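Side-chain contact in pyruvate kinase 1 (Trypanosoma brucei brucei, PDB 4KCT), which catalyses the transfer of phosphate from phosphoenolpyruvate to ADP, yielding pyruvate and ATP, and also has an intrinsic oxaloacetate decarboxylase activity: residues R308-R311 and A312-S315. Residues are numbered along the deposited sequence; the frame is centred on the assembly and turned at random.
Sequences RPTR and AEVS
In T310, chi1 of 68° tucks OG1 over the backbone, flanked by N and C, which places it within bonding distance of E313 N. E313 swings CG beside its own N (chi1 -78°) and then runs extended, which carries its carboxylate back to T310. The two residues form a capping box. E313 N donates to T310 OG1 at 3.2 Å. In return, T310 N donates to E313 OE1 at 2.9 Å, nearly straight at 169°. That N-H meets OE1 from above the carboxylate plane. OE1 is also hydrogen-bonded to S302 OG. Two bonds thus grip OE1, which probably limits turning of the carboxylate. Next to the box, P309 CG packs on V314 CG2 at 3.6 Å, an apolar contact across the helix start. The helical bonds begin here, with V314 N to T310 O at 3.2 Å. R311 NE hydrogen-bonds R263 O, and NH2 hydrogen-bonds G264 O and makes a salt bridge with D146, all of the second subunit. R263 and G264 belong to the pyruvate pocket. The box caps the N-terminus of helix 311-323, which follows barrel strand 293-296 in the chain and precedes strand 327-330, with helix 340-356 packed on P309 and V314 through Y346 and I350.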
loop_
_atom_site.group_PDB
_atom_site.type_symbol
_atom_site.label_atom_id
_atom_site.label_comp_id
_atom_site.label_asym_id
_atom_site.label_seq_id
_atom_site.Cartn_x
_atom_site.Cartn_y
_atom_site.Cartn_z
ATOM N N ARG A 308 -25.910 -22.339 26.256
ATOM C CA ARG A 308 -24.684 -21.700 25.725
ATOM C C ARG A 308 -24.476 -22.184 24.306
ATOM O O ARG A 308 -24.917 -23.275 23.959
ATOM C CB ARG A 308 -23.459 -22.100 26.578
ATOM C CG ARG A 308 -23.495 -21.595 28.017
ATOM C CD ARG A 308 -22.264 -22.064 28.807
ATOM N NE ARG A 308 -21.168 -22.468 27.915
ATOM C CZ ARG A 308 -19.936 -21.955 27.944
ATOM N NH1 ARG A 308 -19.618 -21.011 28.825
ATOM N NH2 ARG A 308 -19.027 -22.372 27.072
ATOM N N PRO A 309 -23.766 -21.399 23.489
ATOM C CA PRO A 309 -23.563 -21.783 22.085
ATOM C C PRO A 309 -22.307 -22.667 21.956
ATOM O O PRO A 309 -21.524 -22.770 22.901
ATOM C CB PRO A 309 -23.328 -20.428 21.399
ATOM C CG PRO A 309 -22.626 -19.627 22.462
ATOM C CD PRO A 309 -23.341 -20.005 23.743
ATOM N N THR A 310 -22.136 -23.322 20.816
ATOM C CA THR A 310 -20.905 -24.083 20.580
ATOM C C THR A 310 -19.806 -23.105 20.150
ATOM O O THR A 310 -20.077 -21.946 19.835
ATOM C CB THR A 310 -21.075 -25.124 19.456
ATOM O OG1 THR A 310 -21.244 -24.434 18.202
ATOM C CG2 THR A 310 -22.325 -26.031 19.717
ATOM N N ARG A 311 -18.570 -23.585 20.090
ATOM C CA ARG A 311 -17.460 -22.707 19.726
ATOM C C ARG A 311 -17.585 -22.252 18.264
ATOM O O ARG A 311 -17.211 -21.124 17.927
ATOM C CB ARG A 311 -16.112 -23.400 19.976
ATOM C CG ARG A 311 -15.956 -23.956 21.378
ATOM C CD ARG A 311 -16.099 -22.864 22.446
ATOM N NE ARG A 311 -15.906 -23.394 23.823
ATOM C CZ ARG A 311 -16.880 -23.920 24.567
ATOM N NH1 ARG A 311 -18.094 -24.121 24.031
ATOM N NH2 ARG A 311 -16.612 -24.409 25.782
ATOM N N ALA A 312 -18.107 -23.124 17.412
ATOM C CA ALA A 312 -18.281 -22.793 15.964
ATOM C C ALA A 312 -19.309 -21.694 15.810
ATOM O O ALA A 312 -19.192 -20.840 14.936
ATOM C CB ALA A 312 -18.748 -24.028 15.182
ATOM N N GLU A 313 -20.343 -21.727 16.654
ATOM C CA GLU A 313 -21.394 -20.732 16.589
ATOM C C GLU A 313 -20.897 -19.344 16.974
ATOM O O GLU A 313 -21.218 -18.329 16.314
ATOM C CB GLU A 313 -22.603 -21.179 17.439
ATOM C CG GLU A 313 -23.425 -22.222 16.692
ATOM C CD GLU A 313 -24.299 -23.095 17.591
ATOM O OE1 GLU A 313 -24.288 -22.906 18.850
ATOM O OE2 GLU A 313 -24.937 -24.028 17.033
ATOM N N VAL A 314 -20.120 -19.270 18.034
ATOM C CA VAL A 314 -19.554 -18.000 18.400
ATOM C C VAL A 314 -18.729 -17.437 17.266
ATOM O O VAL A 314 -18.841 -16.247 16.918
ATOM C CB VAL A 314 -18.704 -18.100 19.672
ATOM C CG1 VAL A 314 -17.914 -16.809 19.863
ATOM C CG2 VAL A 314 -19.602 -18.364 20.863
ATOM N N SER A 315 -17.908 -18.282 16.655
ATOM C CA SER A 315 -17.043 -17.788 15.609
ATOM C C SER A 315 -17.822 -17.371 14.335
ATOM O O SER A 315 -17.490 -16.380 13.693
ATOM C CB SER A 315 -15.935 -18.780 15.317
ATOM O OG SER A 315 -16.040 -19.317 14.039
#